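Local coordinates for immune protein (Enterobacter cloacae, PDB 6D7Y) that binds the toxic C-terminal tip of the contact-dependent growth inhibition protein CdiA and, as its immunity protein, probably neutralises it, at residues Phe18-Glu23 with Asn120-Asp125; Leu98-Asn103 with Gly109-Glu114. One frame throughout, in Å; residues are numbered along the deposited sequence. Where two conformers were deposited one is given.

Interaction 1 of 2, residues Phe18-Glu23 with Asn120-Asp125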
# COMPACT_ATOMS: atom_id res chain seq x y z
N PHE B 18 -11.14 4.00 -4.35
CA PHE B 18 -11.99 2.97 -3.73
C PHE B 18 -11.78 1.58 -4.35
O PHE B 18 -11.63 0.60 -3.64
CB PHE B 18 -13.48 3.33 -3.84
CG PHE B 18 -14.40 2.20 -3.44
CD1 PHE B 18 -14.68 1.95 -2.09
CD2 PHE B 18 -14.96 1.38 -4.40
CE1 PHE B 18 -15.52 0.90 -1.73
CE2 PHE B 18 -15.80 0.33 -4.04
CZ PHE B 18 -16.08 0.09 -2.70
N PHE B 19 -11.76 1.52 -5.67
CA PHE B 19 -11.60 0.24 -6.37
C PHE B 19 -10.21 -0.36 -6.19
O PHE B 19 -10.05 -1.59 -6.14
CB PHE B 19 -12.06 0.41 -7.82
CG PHE B 19 -13.48 0.92 -7.92
CD1 PHE B 19 -14.55 0.05 -7.72
CD2 PHE B 19 -13.74 2.28 -8.13
CE1 PHE B 19 -15.86 0.52 -7.76
CE2 PHE B 19 -15.05 2.75 -8.18
CZ PHE B 19 -16.11 1.87 -7.99
N LEU B 20 -9.20 0.50 -6.07
CA LEU B 20 -7.85 0.03 -5.79
C LEU B 20 -7.87 -0.58 -4.39
O LEU B 20 -7.39 -1.69 -4.19
CB LEU B 20 -6.83 1.18 -5.83
CG LEU B 20 -5.39 0.84 -5.44
CD1 LEU B 20 -4.80 -0.23 -6.35
CD2 LEU B 20 -4.53 2.09 -5.49
N LEU B 21 -8.48 0.12 -3.44
CA LEU B 21 -8.53 -0.37 -2.06
C LEU B 21 -9.28 -1.70 -1.98
O LEU B 21 -8.83 -2.59 -1.26
CB LEU B 21 -9.08 0.68 -1.10
CG LEU B 21 -8.17 1.92 -0.91
CD1 LEU B 21 -8.92 3.02 -0.18
CD2 LEU B 21 -6.86 1.60 -0.21
N LYS B 22 -10.38 -1.85 -2.72
CA LYS B 22 -11.14 -3.12 -2.74
C LYS B 22 -10.29 -4.23 -3.35
O LYS B 22 -10.34 -5.36 -2.90
CB LYS B 22 -12.47 -2.99 -3.51
CG LYS B 22 -13.51 -2.06 -2.89
CD LYS B 22 -13.96 -2.50 -1.50
CE LYS B 22 -14.67 -3.85 -1.49
NZ LYS B 22 -15.03 -4.24 -0.10
N GLU B 23 -9.54 -3.88 -4.38
CA GLU B 23 -8.62 -4.80 -5.05
C GLU B 23 -7.57 -5.33 -4.05
O GLU B 23 -7.35 -6.55 -3.95
CB GLU B 23 -7.96 -4.07 -6.24
CG GLU B 23 -6.69 -4.69 -6.81
CD GLU B 23 -6.86 -6.11 -7.28
OE1 GLU B 23 -8.00 -6.51 -7.62
OE2 GLU B 23 -5.84 -6.84 -7.35
N ASN B 120 2.74 -3.98 -11.39
CA ASN B 120 2.86 -3.69 -12.82
C ASN B 120 1.62 -4.20 -13.55
O ASN B 120 1.10 -3.56 -14.46
CB ASN B 120 4.09 -4.37 -13.41
CG ASN B 120 4.30 -4.00 -14.86
OD1 ASN B 120 4.44 -2.83 -15.20
ND2 ASN B 120 4.35 -5.00 -15.72
N GLY B 121 1.15 -5.37 -13.12
CA GLY B 121 -0.02 -5.99 -13.70
C GLY B 121 -1.31 -5.20 -13.56
O GLY B 121 -2.19 -5.33 -14.40
N ILE B 122 -1.43 -4.39 -12.51
CA ILE B 122 -2.63 -3.57 -12.29
C ILE B 122 -2.42 -2.06 -12.53
O ILE B 122 -3.34 -1.26 -12.30
CB ILE B 122 -3.24 -3.80 -10.87
CG1 ILE B 122 -2.35 -3.24 -9.75
CG2 ILE B 122 -3.50 -5.29 -10.66
CD1 ILE B 122 -2.98 -3.32 -8.38
N SER B 123 -1.23 -1.68 -13.00
CA SER B 123 -0.93 -0.27 -13.25
C SER B 123 -1.85 0.34 -14.32
O SER B 123 -2.31 1.47 -14.17
CB SER B 123 0.54 -0.09 -13.63
OG SER B 123 0.88 -0.91 -14.73
N ALA B 124 -2.12 -0.43 -15.36
CA ALA B 124 -3.00 0.02 -16.46
C ALA B 124 -4.48 0.14 -16.09
O ALA B 124 -5.22 0.81 -16.80
CB ALA B 124 -2.85 -0.92 -17.65
N ASP B 125 -4.90 -0.46 -14.99
CA ASP B 125 -6.30 -0.43 -14.60
C ASP B 125 -6.62 0.63 -13.55
O ASP B 125 -7.74 1.15 -13.53
CB ASP B 125 -6.75 -1.79 -14.07
CG ASP B 125 -6.30 -2.92 -14.97
OD1 ASP B 125 -5.07 -3.14 -15.04
OD2 ASP B 125 -7.16 -3.61 -15.56
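L20 and I122 meet through one methyl group each: CD1 of L20 lies 4.1 Å from CD1 of I122, the two side chains run nearly perpendicular, and the contact is small, 95 Å² in all. The isoleucine gets there by an extended reach. Its CG1 is flanked by N and C of its own backbone (chi1 69°), and a straight chi2 of 174° then carries CD1 out toward helix 17-25. The same methyl takes a second neighbour, the aliphatic part of E23, whose CG is 4.3 Å from I122 CD1.

Both segments belong to helices lying against the antiparallel sheet, 17-25 near the start of the chain and the C-terminal end of 105-126. Their backbones stay well apart, L20 and D125 being nearest at 9.0 Å between CA atoms, and the side chain of F126, next along the helix, touches L20 and E23.

No hydrogen bond links the two segments themselves. Instead, E23 OE2 of the carboxylate is hydrogen-bonded to the hydroxyl of Y118, one helical turn before I122, which adds a polar tie between the same helices.

Interaction 2 of 2, residues Leu98-Asn103 with Gly109-Glu114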
# COMPACT_ATOMS: atom_id res chain seq x y z
N LEU B 98 1.85 -0.07 1.63
CA LEU B 98 1.79 -1.31 2.42
C LEU B 98 3.12 -1.51 3.12
O LEU B 98 4.15 -1.65 2.45
CB LEU B 98 1.50 -2.53 1.54
CG LEU B 98 0.08 -2.69 0.97
CD1 LEU B 98 -0.25 -1.64 -0.07
CD2 LEU B 98 -0.06 -4.07 0.34
N CYS B 99 3.10 -1.61 4.46
CA CYS B 99 4.34 -1.77 5.24
C CYS B 99 4.25 -3.11 5.95
O CYS B 99 3.18 -3.43 6.48
CB CYS B 99 4.47 -0.67 6.30
SG CYS B 99 4.43 1.00 5.63
N PHE B 100 5.35 -3.85 5.96
CA PHE B 100 5.44 -5.19 6.56
C PHE B 100 6.88 -5.55 6.94
O PHE B 100 7.83 -5.14 6.28
CB PHE B 100 4.91 -6.24 5.59
CG PHE B 100 5.59 -6.22 4.24
CD1 PHE B 100 5.14 -5.37 3.25
CD2 PHE B 100 6.67 -7.04 3.98
CE1 PHE B 100 5.76 -5.34 2.01
CE2 PHE B 100 7.30 -7.03 2.75
CZ PHE B 100 6.86 -6.17 1.76
N TYR B 101 7.05 -6.31 8.03
CA TYR B 101 8.40 -6.72 8.41
C TYR B 101 8.79 -8.00 7.68
O TYR B 101 7.93 -8.79 7.28
CB TYR B 101 8.51 -6.96 9.94
CG TYR B 101 8.47 -5.71 10.77
CD1 TYR B 101 7.26 -5.17 11.19
CD2 TYR B 101 9.64 -5.04 11.13
CE1 TYR B 101 7.22 -4.00 11.96
CE2 TYR B 101 9.61 -3.89 11.88
CZ TYR B 101 8.41 -3.36 12.28
OH TYR B 101 8.38 -2.20 13.04
N MSE B 102 10.10 -8.19 7.51
CA MSE B 102 10.65 -9.44 6.95
C MSE B 102 11.86 -9.73 7.81
O MSE B 102 12.52 -8.81 8.28
CB MSE B 102 11.05 -9.40 5.48
CG MSE B 102 9.87 -9.09 4.56
SE MSE B 102 8.54 -10.55 4.46
CE MSE B 102 9.71 -12.00 3.81
N ASN B 103 12.15 -11.01 8.03
CA ASN B 103 13.29 -11.41 8.89
C ASN B 103 14.67 -11.22 8.27
O ASN B 103 15.66 -11.15 9.00
CB ASN B 103 13.14 -12.87 9.37
CG ASN B 103 12.05 -13.04 10.41
OD1 ASN B 103 11.65 -12.09 11.08
ND2 ASN B 103 11.58 -14.27 10.58
N GLY B 109 13.57 -9.70 -0.64
CA GLY B 109 13.80 -9.56 -2.08
C GLY B 109 12.87 -10.39 -2.93
O GLY B 109 12.45 -9.97 -4.00
N LYS B 110 12.54 -11.59 -2.45
CA LYS B 110 11.62 -12.48 -3.18
C LYS B 110 10.21 -11.90 -3.18
O LYS B 110 9.56 -11.87 -4.23
CB LYS B 110 11.67 -13.89 -2.58
CG LYS B 110 13.03 -14.54 -2.76
CD LYS B 110 13.10 -15.91 -2.09
CE LYS B 110 14.44 -16.59 -2.37
NZ LYS B 110 14.56 -17.85 -1.59
N VAL B 111 9.79 -11.39 -2.02
CA VAL B 111 8.47 -10.75 -1.86
C VAL B 111 8.40 -9.49 -2.72
O VAL B 111 7.38 -9.22 -3.38
CB VAL B 111 8.23 -10.39 -0.37
CG1 VAL B 111 6.98 -9.54 -0.19
CG2 VAL B 111 8.14 -11.67 0.45
N MSE B 112 9.49 -8.74 -2.75
CA MSE B 112 9.54 -7.52 -3.56
C MSE B 112 9.32 -7.79 -5.03
O MSE B 112 8.59 -7.03 -5.69
CB MSE B 112 10.88 -6.82 -3.34
CG MSE B 112 10.94 -6.24 -1.93
SE MSE B 112 9.84 -4.61 -1.91
CE MSE B 112 9.99 -4.17 -0.02
N LEU B 113 9.97 -8.82 -5.57
CA LEU B 113 9.80 -9.16 -6.98
C LEU B 113 8.37 -9.59 -7.29
O LEU B 113 7.85 -9.29 -8.37
CB LEU B 113 10.83 -10.18 -7.47
CG LEU B 113 12.27 -9.69 -7.63
CD1 LEU B 113 13.15 -10.83 -8.11
CD2 LEU B 113 12.37 -8.53 -8.61
N GLU B 114 7.72 -10.25 -6.34
CA GLU B 114 6.32 -10.62 -6.51
C GLU B 114 5.45 -9.37 -6.49
O GLU B 114 4.52 -9.25 -7.28
CB GLU B 114 5.87 -11.65 -5.47
CG GLU B 114 6.54 -13.02 -5.63
CD GLU B 114 6.19 -13.76 -6.92
OE1 GLU B 114 6.69 -14.90 -7.08
OE2 GLU B 114 5.43 -13.26 -7.79
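A strand-to-helix connection in an antiparallel sheet brings this contact about: strand 93-102 ends, the chain turns back, and helix 105-126 packs across the face of the sheet it has just left. The short segments run at 147° to each other, closer to antiparallel than to perpendicular, with axes 10.6 Å apart at closest approach.

V111 is the central residue on the helix side, its two methyls divided between two strand residues. CG1 meets the far end of the F100 ring, 3.9 Å from F100 CE2, the ring and the valine pointing at each other. CG2 goes to the selenomethionine M102, whose CE is 3.7 Å away. Bends at chi2 and chi3 (-69° and -59°) fold the M102 chain so that its terminal methyl, more than its selenium, presses on the valine.

F100 also receives M112, the second selenomethionine: its CE stands 4.1 Å from F100 CZ, and the bend at chi2 turns its end back toward the strand. Both methyls approach the ring obliquely. F5, on the neighbouring strand 3-10, touches M102 and M112 and continues the apolar layer onto the next strand.

With no hydrogen bond between the segments, the contact rests on dispersion and on the exclusion of water from a largely buried apolar surface.

How the interactions relate
From the N terminus, the chain forms strand 3-10 and then helix 17-25, the first half of interaction 1. It next lays down strands 30-36, 63-75, 78-90 and 93-102, with helix 50-58 between the first two. Interaction 2 closes a short loop at the end of strand 93-102, joining it to the early part of helix 105-126. The last turns of that helix return to 17-25, so interaction 1 closes a loop of 96 residues with interaction 2 nested inside. Helix 105-126 is common to both: its beginning is fastened to the sheet, its end to another helix. The contact centres lie about 19 Å apart and the nearest atoms about 7 Å, so the contacts do not touch.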